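Local coordinates for putative immunoglobulin-blocking virulence protein (Mycoplasma mycoides subsp. capri, PDB 7ADK) that probably acts as a mycoplasma virulence factor that blocks host immunoglobulins, at residues 227-231 with 281-286; 214-218 with 285-290; 448-454 with 476-482. All blocks are in the same frame, centred on the assembly; numbering follows the deposited sequence.

Interaction 1 of 3, residues 227-231 with 281-286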
# COMPACT_ATOMS: atom_id res chain seq x y z
N ILE A 227 -4.47 -33.07 -37.91
CA ILE A 227 -5.37 -32.24 -37.09
C ILE A 227 -4.93 -32.24 -35.61
O ILE A 227 -5.02 -31.20 -34.96
CB ILE A 227 -6.81 -32.77 -37.28
CG1 ILE A 227 -7.45 -32.29 -38.60
CG2 ILE A 227 -7.75 -32.44 -36.12
CD1 ILE A 227 -7.89 -30.83 -38.64
N LEU A 228 -4.38 -33.34 -35.11
CA LEU A 228 -3.82 -33.43 -33.76
C LEU A 228 -2.69 -32.42 -33.49
O LEU A 228 -2.63 -31.83 -32.41
CB LEU A 228 -3.38 -34.88 -33.53
CG LEU A 228 -2.86 -35.22 -32.13
CD1 LEU A 228 -3.21 -36.65 -31.78
CD2 LEU A 228 -1.34 -35.10 -32.02
N SER A 229 -1.80 -32.17 -34.46
CA SER A 229 -0.71 -31.19 -34.36
C SER A 229 -1.20 -29.74 -34.46
O SER A 229 -0.67 -28.88 -33.77
CB SER A 229 0.36 -31.47 -35.42
OG SER A 229 0.92 -32.76 -35.25
N SER A 230 -2.26 -29.44 -35.22
CA SER A 230 -2.91 -28.12 -35.19
C SER A 230 -3.53 -27.81 -33.82
O SER A 230 -3.33 -26.71 -33.33
CB SER A 230 -3.96 -27.97 -36.29
OG SER A 230 -3.41 -27.70 -37.52
N LEU A 231 -4.18 -28.78 -33.16
CA LEU A 231 -4.66 -28.63 -31.78
C LEU A 231 -3.51 -28.44 -30.77
O LEU A 231 -3.59 -27.62 -29.86
CB LEU A 231 -5.52 -29.85 -31.40
CG LEU A 231 -6.19 -29.73 -30.02
CD1 LEU A 231 -7.44 -28.86 -30.08
CD2 LEU A 231 -6.57 -31.09 -29.46
N ASN A 281 -12.74 -28.61 -30.82
CA ASN A 281 -11.72 -27.80 -31.51
C ASN A 281 -11.10 -28.52 -32.72
O ASN A 281 -10.99 -27.90 -33.77
CB ASN A 281 -10.63 -27.33 -30.52
CG ASN A 281 -11.04 -26.17 -29.63
OD1 ASN A 281 -11.86 -25.33 -29.97
ND2 ASN A 281 -10.49 -26.06 -28.45
N GLN A 282 -10.75 -29.81 -32.62
CA GLN A 282 -10.25 -30.61 -33.75
C GLN A 282 -11.25 -30.66 -34.92
O GLN A 282 -10.84 -30.55 -36.07
CB GLN A 282 -9.93 -32.04 -33.30
CG GLN A 282 -8.73 -32.08 -32.35
CD GLN A 282 -8.22 -33.49 -32.07
OE1 GLN A 282 -7.65 -34.15 -32.92
NE2 GLN A 282 -8.37 -34.02 -30.88
N GLU A 283 -12.55 -30.76 -34.64
CA GLU A 283 -13.61 -30.50 -35.62
C GLU A 283 -13.54 -29.09 -36.20
O GLU A 283 -13.32 -28.94 -37.40
CB GLU A 283 -14.98 -30.87 -35.01
CG GLU A 283 -16.26 -30.33 -35.66
CD GLU A 283 -16.54 -30.67 -37.13
OE1 GLU A 283 -15.65 -31.11 -37.88
OE2 GLU A 283 -17.71 -30.46 -37.54
N TYR A 284 -13.72 -28.02 -35.43
CA TYR A 284 -14.11 -26.77 -36.08
C TYR A 284 -12.88 -25.98 -36.61
O TYR A 284 -13.02 -25.18 -37.52
CB TYR A 284 -15.29 -26.14 -35.30
CG TYR A 284 -15.16 -25.27 -34.07
CD1 TYR A 284 -14.71 -25.82 -32.86
CD2 TYR A 284 -16.11 -24.23 -33.95
CE1 TYR A 284 -14.99 -25.24 -31.61
CE2 TYR A 284 -16.45 -23.67 -32.72
CZ TYR A 284 -15.87 -24.15 -31.53
OH TYR A 284 -16.19 -23.60 -30.34
N ILE A 285 -11.66 -26.41 -36.26
CA ILE A 285 -10.41 -26.19 -37.03
C ILE A 285 -10.52 -26.69 -38.48
O ILE A 285 -10.07 -26.03 -39.42
CB ILE A 285 -9.20 -26.87 -36.31
CG1 ILE A 285 -8.79 -26.03 -35.07
CG2 ILE A 285 -7.97 -27.06 -37.21
CD1 ILE A 285 -7.74 -26.67 -34.16
N TRP A 286 -11.12 -27.86 -38.70
CA TRP A 286 -11.31 -28.42 -40.03
C TRP A 286 -12.38 -27.67 -40.83
O TRP A 286 -12.41 -27.79 -42.06
CB TRP A 286 -11.57 -29.94 -39.91
CG TRP A 286 -11.61 -30.73 -41.18
CD1 TRP A 286 -10.55 -31.24 -41.84
CD2 TRP A 286 -12.78 -31.13 -41.95
NE1 TRP A 286 -10.97 -31.82 -43.01
CE2 TRP A 286 -12.33 -31.74 -43.16
CE3 TRP A 286 -14.17 -31.07 -41.75
CZ2 TRP A 286 -13.22 -32.16 -44.16
CZ3 TRP A 286 -15.07 -31.57 -42.71
CH2 TRP A 286 -14.60 -32.07 -43.93
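Gln282 lies across Ile227 and Leu231, the two side chains of helix 227-235 that carry most of this contact. Its CB rests 3.6 Å from Ile227 CG2. One bond further, Gln282 CG sits between that methyl group and Leu231 CD2, 3.7 Å from the latter. The chain runs extended past CG (chi2 -170°), which carries the amide over the flank of the helix. There OE1 lies 3.6 Å from Ile227 CG2 and faces the backbone at Leu228 CA, while NE2 meets Leu231 CD2 at 3.7 Å. The amide finds its hydrogen-bonding partner close by in sequence: NE2 bonds to Thr279 OG1, just ahead of helix 280-288. The two helical segments cross at 104° with axes 9.5 Å apart at closest approach, a near-perpendicular packing of helix 227-235 on helix 280-288 in the helical region of the chain. Toward the start of helix 280-288, the other leucine methyl, Leu231 CD1, reaches Asn281 CB at 3.6 Å, the two side chains meeting at about a right angle. Further along it, Ile227 CD1 touches Ile285 CG2 at 4.0 Å and comes up to the edge of the Trp286 ring, near its plane. Phe214 of helix 209-218 backs Ser230, and the indole also receives Lys263 in a cation-pi contact.

Interaction 2 of 3, residues 214-218 with 285-290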
# COMPACT_ATOMS: atom_id res chain seq x y z
N PHE A 214 -2.49 -22.92 -40.02
CA PHE A 214 -3.32 -24.08 -40.33
C PHE A 214 -3.28 -24.46 -41.81
O PHE A 214 -3.11 -25.64 -42.11
CB PHE A 214 -4.74 -23.88 -39.81
CG PHE A 214 -4.93 -23.82 -38.30
CD1 PHE A 214 -3.89 -24.09 -37.38
CD2 PHE A 214 -6.19 -23.46 -37.79
CE1 PHE A 214 -4.10 -24.01 -36.00
CE2 PHE A 214 -6.40 -23.37 -36.40
CZ PHE A 214 -5.36 -23.64 -35.51
N LYS A 215 -3.35 -23.52 -42.76
CA LYS A 215 -3.33 -23.88 -44.18
C LYS A 215 -2.00 -24.53 -44.60
O LYS A 215 -2.01 -25.47 -45.39
CB LYS A 215 -3.77 -22.71 -45.07
CG LYS A 215 -2.67 -21.75 -45.53
CD LYS A 215 -3.20 -20.50 -46.24
CE LYS A 215 -3.94 -20.84 -47.53
NZ LYS A 215 -4.35 -19.64 -48.30
N GLU A 216 -0.87 -24.11 -44.04
CA GLU A 216 0.45 -24.69 -44.32
C GLU A 216 0.59 -26.14 -43.84
O GLU A 216 1.29 -26.92 -44.47
CB GLU A 216 1.54 -23.78 -43.74
CG GLU A 216 2.98 -24.17 -44.10
CD GLU A 216 3.68 -25.18 -43.17
OE1 GLU A 216 3.20 -25.48 -42.06
OE2 GLU A 216 4.77 -25.66 -43.54
N GLU A 217 -0.13 -26.54 -42.79
CA GLU A 217 -0.13 -27.92 -42.30
C GLU A 217 -1.02 -28.83 -43.16
O GLU A 217 -0.61 -29.94 -43.50
CB GLU A 217 -0.52 -27.94 -40.81
CG GLU A 217 -0.34 -29.29 -40.11
CD GLU A 217 1.11 -29.64 -39.74
OE1 GLU A 217 2.06 -29.16 -40.39
OE2 GLU A 217 1.31 -30.42 -38.79
N PHE A 218 -2.19 -28.36 -43.60
CA PHE A 218 -3.01 -29.07 -44.59
C PHE A 218 -2.29 -29.24 -45.94
O PHE A 218 -2.47 -30.26 -46.60
CB PHE A 218 -4.33 -28.32 -44.82
CG PHE A 218 -5.43 -28.64 -43.84
CD1 PHE A 218 -5.37 -28.18 -42.52
CD2 PHE A 218 -6.55 -29.37 -44.26
CE1 PHE A 218 -6.42 -28.43 -41.63
CE2 PHE A 218 -7.60 -29.62 -43.38
CZ PHE A 218 -7.55 -29.14 -42.07
N ILE A 285 -11.66 -26.41 -36.26
CA ILE A 285 -10.41 -26.19 -37.03
C ILE A 285 -10.52 -26.69 -38.48
O ILE A 285 -10.07 -26.03 -39.42
CB ILE A 285 -9.20 -26.87 -36.31
CG1 ILE A 285 -8.79 -26.03 -35.07
CG2 ILE A 285 -7.97 -27.06 -37.21
CD1 ILE A 285 -7.74 -26.67 -34.16
N TRP A 286 -11.12 -27.86 -38.70
CA TRP A 286 -11.31 -28.42 -40.03
C TRP A 286 -12.38 -27.67 -40.83
O TRP A 286 -12.41 -27.79 -42.06
CB TRP A 286 -11.57 -29.94 -39.91
CG TRP A 286 -11.61 -30.73 -41.18
CD1 TRP A 286 -10.55 -31.24 -41.84
CD2 TRP A 286 -12.78 -31.13 -41.95
NE1 TRP A 286 -10.97 -31.82 -43.01
CE2 TRP A 286 -12.33 -31.74 -43.16
CE3 TRP A 286 -14.17 -31.07 -41.75
CZ2 TRP A 286 -13.22 -32.16 -44.16
CZ3 TRP A 286 -15.07 -31.57 -42.71
CH2 TRP A 286 -14.60 -32.07 -43.93
N LEU A 287 -13.25 -26.85 -40.23
CA LEU A 287 -14.12 -25.94 -40.98
C LEU A 287 -13.32 -24.75 -41.52
O LEU A 287 -13.23 -24.60 -42.73
CB LEU A 287 -15.35 -25.48 -40.16
CG LEU A 287 -16.57 -26.40 -40.06
CD1 LEU A 287 -17.03 -26.88 -41.42
CD2 LEU A 287 -16.35 -27.61 -39.19
N ILE A 288 -12.68 -23.96 -40.67
CA ILE A 288 -11.89 -22.79 -41.09
C ILE A 288 -10.80 -23.15 -42.11
O ILE A 288 -10.66 -22.45 -43.10
CB ILE A 288 -11.31 -22.03 -39.87
CG1 ILE A 288 -10.35 -22.88 -39.00
CG2 ILE A 288 -12.45 -21.50 -39.01
CD1 ILE A 288 -9.85 -22.22 -37.73
N ALA A 289 -10.10 -24.27 -41.95
CA ALA A 289 -9.09 -24.73 -42.90
C ALA A 289 -9.66 -25.27 -44.24
O ALA A 289 -8.88 -25.68 -45.10
CB ALA A 289 -8.20 -25.75 -42.21
N ASN A 290 -10.98 -25.28 -44.44
CA ASN A 290 -11.68 -25.73 -45.65
C ASN A 290 -12.85 -24.83 -46.11
O ASN A 290 -13.61 -25.24 -46.98
CB ASN A 290 -12.18 -27.15 -45.41
CG ASN A 290 -11.10 -28.20 -45.30
OD1 ASN A 290 -10.59 -28.72 -46.27
ND2 ASN A 290 -10.77 -28.61 -44.12
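Phe218 spreads one face of its ring over the methyl group of Ala289, a CH-pi contact in which Ala289 CB stands 3.7 Å from the ring centroid and 28° off the ring normal. The edge of the same ring is met by the indole: Trp286 CD1 lies near the ring plane, 3.7 Å from Phe218 CZ. The amide of Asn290 fits beside both aromatics, with ND2 above a face of the Trp286 ring and the amide plane turned 74° from the Phe218 ring. It is fixed there by folding back on the helix end, where ND2 donates to Trp286 O at 2.8 Å, in the carbonyl plane and on a lone pair. One helical turn before Phe218, Phe214 places its ring against two isoleucines. Ile285 CG2 covers a face, and Ile288 CD1 comes in at the edge, 3.9 Å from Phe214 CD2. Ile288 reaches this edge with CG1 set between the backbone N and the carbonyl carbon (chi1 61°) and CD1 extended beyond it. Helix 209-218 is thus held to the C-terminal end of helix 280-288 by two phenylalanines, while helix 227-235 packs on both rings through Ile227 and Ser230, and helix 247-253 touches Ile288 through Tyr249 and Leu253.

Interaction 3 of 3, residues 448-454 with 476-482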
# COMPACT_ATOMS: atom_id res chain seq x y z
N SER A 448 16.21 23.63 -23.66
CA SER A 448 15.43 22.81 -22.75
C SER A 448 16.07 22.75 -21.38
O SER A 448 17.21 22.33 -21.25
CB SER A 448 15.27 21.41 -23.33
OG SER A 448 14.70 20.54 -22.39
N TYR A 449 15.31 23.06 -20.35
CA TYR A 449 15.62 22.67 -18.98
C TYR A 449 14.88 21.37 -18.69
O TYR A 449 13.68 21.30 -18.96
CB TYR A 449 15.22 23.78 -18.02
CG TYR A 449 15.93 25.09 -18.20
CD1 TYR A 449 17.17 25.31 -17.58
CD2 TYR A 449 15.35 26.09 -19.00
CE1 TYR A 449 17.84 26.53 -17.76
CE2 TYR A 449 16.02 27.31 -19.18
CZ TYR A 449 17.26 27.52 -18.56
OH TYR A 449 17.89 28.71 -18.73
N ARG A 450 15.56 20.36 -18.15
CA ARG A 450 14.97 19.08 -17.69
C ARG A 450 15.25 18.93 -16.20
O ARG A 450 16.41 18.79 -15.81
CB ARG A 450 15.55 17.87 -18.45
CG ARG A 450 15.66 17.99 -19.97
CD ARG A 450 16.24 16.69 -20.57
NE ARG A 450 15.19 15.68 -20.66
CZ ARG A 450 15.24 14.37 -20.56
NH1 ARG A 450 14.13 13.76 -20.79
NH2 ARG A 450 16.30 13.68 -20.26
N ILE A 451 14.22 18.96 -15.36
CA ILE A 451 14.34 18.80 -13.91
C ILE A 451 13.84 17.40 -13.56
O ILE A 451 12.65 17.13 -13.73
CB ILE A 451 13.57 19.90 -13.15
CG1 ILE A 451 13.77 21.35 -13.67
CG2 ILE A 451 13.90 19.83 -11.66
CD1 ILE A 451 15.18 21.92 -13.62
N LYS A 452 14.71 16.51 -13.10
CA LYS A 452 14.43 15.08 -12.93
C LYS A 452 14.32 14.67 -11.47
O LYS A 452 15.10 15.14 -10.66
CB LYS A 452 15.47 14.21 -13.64
CG LYS A 452 15.45 14.33 -15.16
CD LYS A 452 16.60 13.60 -15.83
CE LYS A 452 16.60 12.10 -15.71
NZ LYS A 452 15.63 11.43 -16.52
N ASN A 453 13.40 13.77 -11.17
CA ASN A 453 13.16 13.20 -9.84
C ASN A 453 12.69 14.23 -8.80
O ASN A 453 13.09 14.18 -7.64
CB ASN A 453 14.38 12.38 -9.38
CG ASN A 453 14.78 11.28 -10.32
OD1 ASN A 453 13.97 10.46 -10.73
ND2 ASN A 453 16.02 11.22 -10.71
N MET A 454 11.81 15.15 -9.19
CA MET A 454 11.29 16.16 -8.27
C MET A 454 10.47 15.49 -7.18
O MET A 454 9.48 14.82 -7.48
CB MET A 454 10.41 17.17 -9.01
CG MET A 454 11.13 17.92 -10.11
SD MET A 454 10.01 18.90 -11.11
CE MET A 454 9.78 20.36 -10.09
N GLN A 476 11.60 25.14 -23.91
CA GLN A 476 11.06 23.92 -23.33
C GLN A 476 11.35 23.80 -21.83
O GLN A 476 12.44 24.16 -21.37
CB GLN A 476 11.58 22.72 -24.12
CG GLN A 476 11.54 21.36 -23.44
CD GLN A 476 11.77 20.21 -24.41
OE1 GLN A 476 11.00 19.95 -25.31
NE2 GLN A 476 12.84 19.49 -24.30
N LEU A 477 10.40 23.25 -21.08
CA LEU A 477 10.58 22.82 -19.70
C LEU A 477 10.03 21.40 -19.55
O LEU A 477 8.84 21.20 -19.72
CB LEU A 477 9.88 23.83 -18.78
CG LEU A 477 10.06 23.55 -17.28
CD1 LEU A 477 11.50 23.74 -16.83
CD2 LEU A 477 9.18 24.50 -16.48
N GLU A 478 10.88 20.43 -19.22
CA GLU A 478 10.45 19.08 -18.84
C GLU A 478 10.59 18.92 -17.32
O GLU A 478 11.69 19.04 -16.78
CB GLU A 478 11.24 17.98 -19.57
CG GLU A 478 11.07 17.94 -21.09
CD GLU A 478 11.89 16.87 -21.83
OE1 GLU A 478 12.54 16.02 -21.19
OE2 GLU A 478 11.90 16.84 -23.08
N LEU A 479 9.49 18.65 -16.63
CA LEU A 479 9.46 18.38 -15.20
C LEU A 479 9.08 16.92 -14.99
O LEU A 479 8.00 16.51 -15.41
CB LEU A 479 8.45 19.31 -14.51
CG LEU A 479 8.66 20.82 -14.70
CD1 LEU A 479 7.56 21.59 -13.97
CD2 LEU A 479 10.00 21.30 -14.18
N PHE A 480 9.95 16.13 -14.35
CA PHE A 480 9.67 14.73 -14.01
C PHE A 480 9.37 14.61 -12.51
O PHE A 480 10.28 14.53 -11.69
CB PHE A 480 10.83 13.82 -14.42
CG PHE A 480 11.17 13.85 -15.89
CD1 PHE A 480 11.95 14.89 -16.44
CD2 PHE A 480 10.69 12.83 -16.72
CE1 PHE A 480 12.21 14.93 -17.81
CE2 PHE A 480 10.95 12.87 -18.09
CZ PHE A 480 11.69 13.92 -18.64
N PHE A 481 8.08 14.62 -12.17
CA PHE A 481 7.60 14.51 -10.80
C PHE A 481 7.59 13.07 -10.30
O PHE A 481 7.25 12.14 -11.04
CB PHE A 481 6.21 15.12 -10.71
CG PHE A 481 6.16 16.62 -10.89
CD1 PHE A 481 6.50 17.47 -9.83
CD2 PHE A 481 5.73 17.16 -12.11
CE1 PHE A 481 6.39 18.86 -9.98
CE2 PHE A 481 5.63 18.55 -12.26
CZ PHE A 481 5.94 19.40 -11.19
N SER A 482 7.90 12.86 -9.03
CA SER A 482 7.76 11.56 -8.39
C SER A 482 6.32 11.33 -7.91
O SER A 482 5.72 12.21 -7.30
CB SER A 482 8.77 11.51 -7.26
OG SER A 482 8.93 10.20 -6.79
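Between Ile451 and Met454 the pairing with Leu479 to Phe481 slips by one residue: Phe480 N bonds to Ile451 O, yet Phe480 O accepts from Met454 N at 3.0 Å, so strand 448-454 carries an extra residue, a beta bulge. Asn453, with its backbone at positive phi (64°), turns the corner, and its side chain is tied to Asp422. Before the bulge the strands run parallel in regular register, neighbours in a mixed sheet and linked through helix 464-467 as a beta-alpha-beta unit. The face of Ile451, Leu479, Met454 and Phe481 is oily. Ile451 and Leu479 lie side by side there, and Met454 SD sits over the Phe481 ring, 4.0 Å from its centroid, in a Met-aromatic contact. The side of Ser448, Arg450 and Glu478 is mainly polar, with the Phe480 ring among the charged groups. Gln476 NE2 donates to Ser448 OG at 2.9 Å. Arg450, bent at chi3, makes a side-on salt bridge: NE (2.7 Å) and NH1 (2.8 Å) both grip Glu478 OE1, with guanidinium and carboxylate planes 81° apart. Lys452 NZ stands almost exactly over the Phe480 ring, 4.9 Å from its centroid, as a cation-pi contact. Glu478 OE2 is hydrogen-bonded to Tyr372 and Arg450 NH2 to the carbonyl of Ala368. Both ends of this buried ion pair thus have partners, which probably keeps the carboxylate ionised.

Overall arrangement
Interactions 1 and 2 form one cluster, their centres 8 Å apart. Both use helix 280-288 and share Ile285 and Trp286. The consecutive helices 209-218 and 227-235 pack on it, and also touch each other directly through Phe218 and Ile227. Two earlier parts of the chain therefore close on the same later helix, which brings helices that start some 70 residues apart in sequence together in one helical cluster. Interaction 3 comes later in sequence and belongs to the mixed sheet, its centre 55 Å from either of the others and with nearest atoms about 44 to 45 Å away. The contacts thus lie within two well-separated regions, one helical and one built on a sheet, each holding its own region together.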